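Local coordinates for protein putative oxidoreductase molybdopterin-binding subunit (Sulfolobus tokodaii, PDB 4ZOH) that probably carries out molybdenum-dependent oxidation, as the large, molybdopterin-binding subunit of an oxidoreductase related to aldehyde oxidase and xanthine dehydrogenase, at residues 148-160 with 690-702. Sequence-based numbering, arbitrary orientation.
Sequences DLTISDTLINQRV and IKKRITKMPVKFE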
ATOM      1  N   ASP A 148      17.080  -4.840  66.404  1.00 42.17           N
ATOM      2  CA  ASP A 148      17.804  -5.845  67.197  1.00 45.58           C
ATOM      3  C   ASP A 148      18.978  -6.380  66.412  1.00 42.97           C
ATOM      4  O   ASP A 148      19.949  -6.898  66.970  1.00 45.41           O
ATOM      5  CB  ASP A 148      16.850  -6.968  67.721  1.00 45.14           C
ATOM      6  CG  ASP A 148      15.671  -6.390  68.519  1.00 48.70           C
ATOM      7  OD1 ASP A 148      15.903  -5.447  69.325  1.00 47.04           O
ATOM      8  OD2 ASP A 148      14.515  -6.840  68.337  1.00 42.99           O
ATOM      9  N   LEU A 149      18.898  -6.196  65.094  1.00 48.84           N
ATOM     10  CA  LEU A 149      19.727  -6.894  64.138  1.00 39.82           C
ATOM     11  C   LEU A 149      19.691  -6.148  62.796  1.00 38.43           C
ATOM     12  O   LEU A 149      18.655  -5.538  62.412  1.00 36.13           O
ATOM     13  CB  LEU A 149      19.108  -8.308  63.922  1.00 50.80           C
ATOM     14  CG  LEU A 149      20.015  -9.334  63.244  1.00 52.76           C
ATOM     15  CD1 LEU A 149      21.472  -9.034  63.591  1.00 59.84           C
ATOM     16  CD2 LEU A 149      19.648 -10.742  63.674  1.00 60.13           C
ATOM     17  N   THR A 150      20.793  -6.255  62.064  1.00 28.39           N
ATOM     18  CA  THR A 150      20.807  -5.823  60.688  1.00 32.98           C
ATOM     19  C   THR A 150      21.421  -6.870  59.808  1.00 31.68           C
ATOM     20  O   THR A 150      22.379  -7.568  60.197  1.00 31.34           O
ATOM     21  CB  THR A 150      21.524  -4.438  60.458  1.00 32.34           C
ATOM     22  OG1 THR A 150      22.938  -4.586  60.632  1.00 36.85           O
ATOM     23  CG2 THR A 150      20.985  -3.447  61.374  1.00 27.88           C
ATOM     24  N   ILE A 151      20.886  -6.927  58.586  1.00 35.61           N
ATOM     25  CA  ILE A 151      21.318  -7.903  57.580  1.00 32.21           C
ATOM     26  C   ILE A 151      21.787  -7.159  56.343  1.00 30.53           C
ATOM     27  O   ILE A 151      21.116  -6.254  55.908  1.00 29.31           O
ATOM     28  CB  ILE A 151      20.127  -8.874  57.151  1.00 34.15           C
ATOM     29  CG1 ILE A 151      19.338  -9.460  58.366  1.00 35.51           C
ATOM     30  CG2 ILE A 151      20.592  -9.978  56.175  1.00 29.25           C
ATOM     31  CD1 ILE A 151      20.076 -10.521  59.115  1.00 40.49           C
ATOM     32  N   SER A 152      22.876  -7.621  55.724  1.00 35.22           N
ATOM     33  CA  SER A 152      23.423  -6.942  54.533  1.00 36.52           C
ATOM     34  C   SER A 152      23.706  -7.911  53.445  1.00 32.69           C
ATOM     35  O   SER A 152      24.159  -8.992  53.722  1.00 30.87           O
ATOM     36  CB  SER A 152      24.743  -6.237  54.879  1.00 34.01           C
ATOM     37  OG  SER A 152      24.398  -5.164  55.688  1.00 38.40           O
ATOM     38  N   ASP A 153      23.471  -7.498  52.200  1.00 32.45           N
ATOM     39  CA  ASP A 153      23.959  -8.240  51.034  1.00 31.55           C
ATOM     40  C   ASP A 153      23.828  -7.358  49.762  1.00 31.06           C
ATOM     41  O   ASP A 153      23.379  -6.227  49.821  1.00 25.51           O
ATOM     42  CB  ASP A 153      23.152  -9.564  50.859  1.00 34.52           C
ATOM     43  CG  ASP A 153      23.982 -10.669  50.319  1.00 36.68           C
ATOM     44  OD1 ASP A 153      23.748 -11.825  50.721  1.00 43.25           O
ATOM     45  OD2 ASP A 153      24.916 -10.407  49.535  1.00 37.91           O
ATOM     46  N   THR A 154      24.276  -7.894  48.638  1.00 28.13           N
ATOM     47  CA  THR A 154      24.112  -7.232  47.353  1.00 32.70           C
ATOM     48  C   THR A 154      23.212  -8.103  46.437  1.00 28.04           C
ATOM     49  O   THR A 154      23.542  -9.244  46.168  1.00 31.10           O
ATOM     50  CB  THR A 154      25.509  -6.952  46.762  1.00 32.33           C
ATOM     51  OG1 THR A 154      26.110  -5.929  47.580  1.00 32.39           O
ATOM     52  CG2 THR A 154      25.440  -6.497  45.308  1.00 27.70           C
ATOM     53  N   LEU A 155      22.086  -7.548  46.009  1.00 27.60           N
ATOM     54  CA  LEU A 155      21.151  -8.256  45.120  1.00 27.63           C
ATOM     55  C   LEU A 155      21.271  -7.696  43.726  1.00 28.31           C
ATOM     56  O   LEU A 155      21.282  -6.489  43.558  1.00 29.35           O
ATOM     57  CB  LEU A 155      19.709  -8.070  45.607  1.00 26.09           C
ATOM     58  CG  LEU A 155      19.355  -8.417  47.041  1.00 28.19           C
ATOM     59  CD1 LEU A 155      17.889  -8.110  47.310  1.00 28.85           C
ATOM     60  CD2 LEU A 155      19.756  -9.868  47.308  1.00 25.33           C
ATOM     61  N   ILE A 156      21.332  -8.583  42.743  1.00 26.63           N
ATOM     62  CA  ILE A 156      21.369  -8.242  41.384  1.00 23.63           C
ATOM     63  C   ILE A 156      20.035  -8.580  40.664  1.00 27.71           C
ATOM     64  O   ILE A 156      19.461  -9.687  40.826  1.00 26.70           O
ATOM     65  CB  ILE A 156      22.500  -8.976  40.705  1.00 26.44           C
ATOM     66  CG1 ILE A 156      23.816  -8.623  41.415  1.00 29.52           C
ATOM     67  CG2 ILE A 156      22.458  -8.700  39.186  1.00 24.37           C
ATOM     68  CD1 ILE A 156      25.070  -9.026  40.661  1.00 32.93           C
ATOM     69  N   ASN A 157      19.589  -7.624  39.841  1.00 24.32           N
ATOM     70  CA  ASN A 157      18.504  -7.793  38.916  1.00 23.25           C
ATOM     71  C   ASN A 157      19.131  -7.608  37.571  1.00 23.22           C
ATOM     72  O   ASN A 157      19.464  -6.478  37.172  1.00 24.91           O
ATOM     73  CB  ASN A 157      17.404  -6.792  39.294  1.00 21.73           C
ATOM     74  CG  ASN A 157      16.073  -7.054  38.563  1.00 26.94           C
ATOM     75  OD1 ASN A 157      15.989  -6.866  37.330  1.00 21.99           O
ATOM     76  ND2 ASN A 157      14.986  -7.391  39.339  1.00 21.35           N
ATOM     77  N   GLN A 158      19.374  -8.716  36.894  1.00 22.32           N
ATOM     78  CA  GLN A 158      20.289  -8.711  35.761  1.00 21.01           C
ATOM     79  C   GLN A 158      19.675  -8.054  34.521  1.00 23.16           C
ATOM     80  O   GLN A 158      18.450  -7.865  34.439  1.00 24.05           O
ATOM     81  CB  GLN A 158      20.753 -10.134  35.415  1.00 21.02           C
ATOM     82  CG  GLN A 158      19.809 -11.019  34.548  1.00 19.86           C
ATOM     83  CD  GLN A 158      18.489 -11.499  35.203  1.00 22.23           C
ATOM     84  OE1 GLN A 158      17.929 -10.891  36.111  1.00 20.31           O
ATOM     85  NE2 GLN A 158      17.960 -12.603  34.668  1.00 22.45           N
ATOM     86  N   ARG A 159      20.517  -7.721  33.544  1.00 22.60           N
ATOM     87  CA  ARG A 159      20.011  -7.205  32.252  1.00 23.01           C
ATOM     88  C   ARG A 159      19.178  -8.295  31.488  1.00 21.21           C
ATOM     89  O   ARG A 159      19.613  -9.411  31.376  1.00 20.15           O
ATOM     90  CB  ARG A 159      21.197  -6.873  31.409  1.00 20.92           C
ATOM     91  CG  ARG A 159      20.888  -5.915  30.284  1.00 22.95           C
ATOM     92  CD  ARG A 159      22.244  -5.415  29.716  1.00 21.70           C
ATOM     93  NE  ARG A 159      22.081  -4.256  28.846  1.00 22.09           N
ATOM     94  CZ  ARG A 159      21.844  -3.028  29.265  1.00 20.96           C
ATOM     95  NH1 ARG A 159      21.658  -2.046  28.369  1.00 20.68           N
ATOM     96  NH2 ARG A 159      21.749  -2.757  30.560  1.00 19.40           N
ATOM     97  N   VAL A 160      18.057  -7.922  30.908  1.00 20.60           N
ATOM     98  CA  VAL A 160      17.350  -8.870  30.009  1.00 23.03           C
ATOM     99  C   VAL A 160      17.034  -8.144  28.688  1.00 22.89           C
ATOM    100  O   VAL A 160      17.256  -6.936  28.595  1.00 22.49           O
ATOM    101  CB  VAL A 160      16.016  -9.357  30.661  1.00 22.37           C
ATOM    102  CG1 VAL A 160      16.292 -10.220  31.925  1.00 25.09           C
ATOM    103  CG2 VAL A 160      15.150  -8.156  30.987  1.00 21.66           C
ATOM    104  N   ILE A 690      16.675 -24.730  48.342  1.00 47.30           N
ATOM    105  CA  ILE A 690      18.109 -25.038  48.093  1.00 43.11           C
ATOM    106  C   ILE A 690      19.172 -25.345  49.125  1.00 48.63           C
ATOM    107  O   ILE A 690      20.028 -26.186  48.836  1.00 65.82           O
ATOM    108  CB  ILE A 690      18.839 -24.238  46.989  1.00 45.56           C
ATOM    109  CG1 ILE A 690      18.434 -22.761  46.991  1.00 41.81           C
ATOM    110  CG2 ILE A 690      18.804 -25.018  45.684  1.00 40.90           C
ATOM    111  CD1 ILE A 690      19.421 -21.896  46.231  1.00 41.56           C
ATOM    112  N   LYS A 691      19.259 -24.694  50.267  1.00 55.20           N
ATOM    113  CA  LYS A 691      18.611 -23.502  50.652  1.00 55.33           C
ATOM    114  C   LYS A 691      19.930 -22.765  50.979  1.00 59.21           C
ATOM    115  O   LYS A 691      20.564 -23.014  52.004  1.00 54.00           O
ATOM    116  CB  LYS A 691      17.725 -23.763  51.883  1.00 62.94           C
ATOM    117  CG  LYS A 691      17.675 -25.225  52.354  1.00 67.16           C
ATOM    118  CD  LYS A 691      16.640 -25.458  53.439  1.00 74.18           C
ATOM    119  CE  LYS A 691      15.465 -26.272  52.918  1.00 81.78           C
ATOM    120  NZ  LYS A 691      14.177 -25.831  53.547  1.00 86.50           N
ATOM    121  N   LYS A 692      20.423 -22.017  49.983  1.00 59.35           N
ATOM    122  CA  LYS A 692      21.410 -20.975  50.157  1.00 56.93           C
ATOM    123  C   LYS A 692      20.707 -19.714  49.717  1.00 51.09           C
ATOM    124  O   LYS A 692      19.654 -19.756  49.065  1.00 53.44           O
ATOM    125  CB  LYS A 692      22.634 -21.130  49.255  1.00 56.78           C
ATOM    126  CG  LYS A 692      23.011 -22.515  48.777  1.00 60.24           C
ATOM    127  CD  LYS A 692      24.206 -22.368  47.828  1.00 64.06           C
ATOM    128  CE  LYS A 692      23.772 -22.240  46.366  1.00 65.92           C
ATOM    129  NZ  LYS A 692      24.817 -22.532  45.329  1.00 57.72           N
ATOM    130  N   ARG A 693      21.312 -18.581  50.039  1.00 42.48           N
ATOM    131  CA  ARG A 693      20.787 -17.327  49.620  1.00 38.72           C
ATOM    132  C   ARG A 693      20.958 -17.186  48.095  1.00 34.07           C
ATOM    133  O   ARG A 693      22.007 -17.503  47.536  1.00 35.58           O
ATOM    134  CB  ARG A 693      21.475 -16.188  50.373  1.00 38.08           C
ATOM    135  CG  ARG A 693      20.607 -14.934  50.394  1.00 38.11           C
ATOM    136  CD  ARG A 693      21.301 -13.862  51.192  1.00 40.36           C
ATOM    137  NE  ARG A 693      21.051 -13.975  52.625  1.00 39.15           N
ATOM    138  CZ  ARG A 693      21.669 -13.255  53.553  1.00 41.82           C
ATOM    139  NH1 ARG A 693      22.571 -12.327  53.232  1.00 38.28           N
ATOM    140  NH2 ARG A 693      21.357 -13.435  54.809  1.00 45.90           N
ATOM    141  N   ILE A 694      19.908 -16.781  47.417  1.00 33.09           N
ATOM    142  CA  ILE A 694      20.040 -16.429  45.958  1.00 32.98           C
ATOM    143  C   ILE A 694      20.200 -14.898  45.792  1.00 28.71           C
ATOM    144  O   ILE A 694      19.333 -14.131  46.258  1.00 27.97           O
ATOM    145  CB  ILE A 694      18.805 -16.917  45.179  1.00 30.31           C
ATOM    146  CG1 ILE A 694      18.734 -18.451  45.285  1.00 30.50           C
ATOM    147  CG2 ILE A 694      18.822 -16.430  43.700  1.00 26.03           C
ATOM    148  CD1 ILE A 694      17.454 -19.006  44.695  1.00 25.85           C
ATOM    149  N   THR A 695      21.309 -14.477  45.187  1.00 30.89           N
ATOM    150  CA  THR A 695      21.662 -13.042  45.124  1.00 33.38           C
ATOM    151  C   THR A 695      21.620 -12.539  43.687  1.00 33.77           C
ATOM    152  O   THR A 695      21.588 -11.342  43.455  1.00 35.97           O
ATOM    153  CB  THR A 695      23.090 -12.733  45.697  1.00 30.37           C
ATOM    154  OG1 THR A 695      24.039 -13.580  45.063  1.00 30.57           O
ATOM    155  CG2 THR A 695      23.181 -12.946  47.212  1.00 31.91           C
ATOM    156  N   LYS A 696      21.612 -13.452  42.723  1.00 30.01           N
ATOM    157  CA  LYS A 696      21.604 -13.051  41.311  1.00 33.78           C
ATOM    158  C   LYS A 696      20.719 -13.952  40.431  1.00 30.90           C
ATOM    159  O   LYS A 696      20.435 -15.076  40.818  1.00 27.82           O
ATOM    160  CB  LYS A 696      23.034 -13.018  40.784  1.00 32.86           C
ATOM    161  CG  LYS A 696      23.785 -14.316  40.932  1.00 38.70           C
ATOM    162  CD  LYS A 696      24.818 -14.503  39.807  1.00 44.22           C
ATOM    163  CE  LYS A 696      26.257 -14.433  40.278  1.00 53.19           C
ATOM    164  NZ  LYS A 696      26.655 -15.600  41.115  1.00 56.28           N
ATOM    165  N   MET A 697      20.329 -13.460  39.249  1.00 26.94           N
ATOM    166  CA  MET A 697      19.528 -14.232  38.300  1.00 25.82           C
ATOM    167  C   MET A 697      20.169 -14.174  36.889  1.00 26.85           C
ATOM    168  O   MET A 697      20.934 -13.271  36.637  1.00 28.97           O
ATOM    169  CB  MET A 697      18.155 -13.619  38.217  1.00 23.31           C
ATOM    170  CG  MET A 697      17.399 -13.578  39.495  1.00 23.23           C
ATOM    171  SD  MET A 697      15.800 -12.783  39.408  1.00 24.82           S
ATOM    172  CE  MET A 697      16.151 -10.989  39.158  1.00 25.16           C
ATOM    173  N   PRO A 698      19.817 -15.052  35.939  1.00 26.16           N
ATOM    174  CA  PRO A 698      18.948 -16.220  36.150  1.00 27.88           C
ATOM    175  C   PRO A 698      19.626 -17.224  37.171  1.00 31.93           C
ATOM    176  O   PRO A 698      20.867 -17.254  37.303  1.00 27.74           O
ATOM    177  CB  PRO A 698      18.897 -16.849  34.715  1.00 24.17           C
ATOM    178  CG  PRO A 698      20.311 -16.635  34.216  1.00 23.08           C
ATOM    179  CD  PRO A 698      20.660 -15.242  34.723  1.00 26.89           C
ATOM    180  N   VAL A 699      18.841 -18.072  37.830  1.00 30.77           N
ATOM    181  CA  VAL A 699      19.439 -19.125  38.639  1.00 31.31           C
ATOM    182  C   VAL A 699      20.041 -20.132  37.676  1.00 31.74           C
ATOM    183  O   VAL A 699      19.350 -20.749  36.880  1.00 33.25           O
ATOM    184  CB  VAL A 699      18.387 -19.762  39.573  1.00 35.17           C
ATOM    185  CG1 VAL A 699      19.055 -20.415  40.747  1.00 41.62           C
ATOM    186  CG2 VAL A 699      17.521 -18.699  40.194  1.00 38.41           C
ATOM    187  N   LYS A 700      21.336 -20.311  37.705  1.00 31.85           N
ATOM    188  CA  LYS A 700      21.904 -21.322  36.809  1.00 34.06           C
ATOM    189  C   LYS A 700      21.755 -22.771  37.349  1.00 38.78           C
ATOM    190  O   LYS A 700      21.804 -22.992  38.568  1.00 38.61           O
ATOM    191  CB  LYS A 700      23.391 -21.041  36.583  1.00 36.65           C
ATOM    192  CG  LYS A 700      23.741 -19.761  35.772  1.00 40.82           C
ATOM    193  CD  LYS A 700      25.280 -19.640  35.743  1.00 45.76           C
ATOM    194  CE  LYS A 700      25.863 -19.187  34.417  1.00 49.44           C
ATOM    195  NZ  LYS A 700      26.534 -17.889  34.668  1.00 55.44           N
ATOM    196  N   PHE A 701      21.631 -23.754  36.447  1.00 38.52           N
ATOM    197  CA  PHE A 701      21.641 -25.181  36.809  1.00 37.06           C
ATOM    198  C   PHE A 701      22.779 -25.516  37.811  1.00 37.54           C
ATOM    199  O   PHE A 701      22.511 -26.086  38.892  1.00 31.93           O
ATOM    200  CB  PHE A 701      21.750 -26.072  35.534  1.00 33.13           C
ATOM    201  CG  PHE A 701      20.509 -26.084  34.665  1.00 33.99           C
ATOM    202  CD1 PHE A 701      19.394 -25.250  34.941  1.00 35.86           C
ATOM    203  CD2 PHE A 701      20.448 -26.912  33.546  1.00 37.03           C
ATOM    204  CE1 PHE A 701      18.268 -25.252  34.131  1.00 39.33           C
ATOM    205  CE2 PHE A 701      19.300 -26.933  32.727  1.00 37.82           C
ATOM    206  CZ  PHE A 701      18.211 -26.106  33.028  1.00 38.39           C
ATOM    207  N   GLU A 702      24.017 -25.132  37.472  1.00 36.83           N
ATOM    208  CA  GLU A 702      25.204 -25.453  38.313  1.00 39.31           C
ATOM    209  C   GLU A 702      25.196 -24.826  39.697  1.00 45.08           C
ATOM    210  O   GLU A 702      25.919 -25.283  40.553  1.00 48.24           O
ATOM    211  CB  GLU A 702      26.498 -25.078  37.639  1.00 43.32           C
ATOM    212  CG  GLU A 702      26.601 -23.627  37.202  1.00 47.66           C
ATOM    213  CD  GLU A 702      27.627 -23.439  36.092  1.00 58.40           C
ATOM    214  OE1 GLU A 702      27.595 -24.137  35.033  1.00 57.64           O
ATOM    215  OE2 GLU A 702      28.487 -22.560  36.280  1.00 74.32           O
TER
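Q158 and M697 illustrate how a loop can run beside the outermost strand of a sheet, in nearly the same direction, while sharing few backbone bonds with it. From Q158, CB lies 3.4 Å from the carbonyl O of M697, and CG, turned between the backbone N and the carbonyl carbon (chi1 82°), comes to 3.3 Å from that same oxygen. CD stays 3.3 Å from it. At the tip OE1 meets CB and CE of M697, both at 3.5 Å, while NE2 lies beside the N and CD of P698 without a hydrogen bond, its N-H groups going to the backbone carbonyls of Q617 and E621. M697 CE also touches ND2 of N157, whose OD1 is bonded to NE2 of Q617. Midway, I156 N donates to T695 O (2.9 Å), the one backbone hydrogen bond between the two segments. Farther along, R693 NH1 makes a salt bridge to D153 OD1 (2.8 Å) from the anti side, somewhat out of the carboxylate plane, with carboxylate and guanidinium planes 65° apart; D153 OD2 takes the backbone N of T154. The loop thus follows strand 149-161, outermost in its sheet within this chain, whose other side pairs with strand 254-266, and M697 reaches Y341 of helix 336-353 and I683 of helix 673-688.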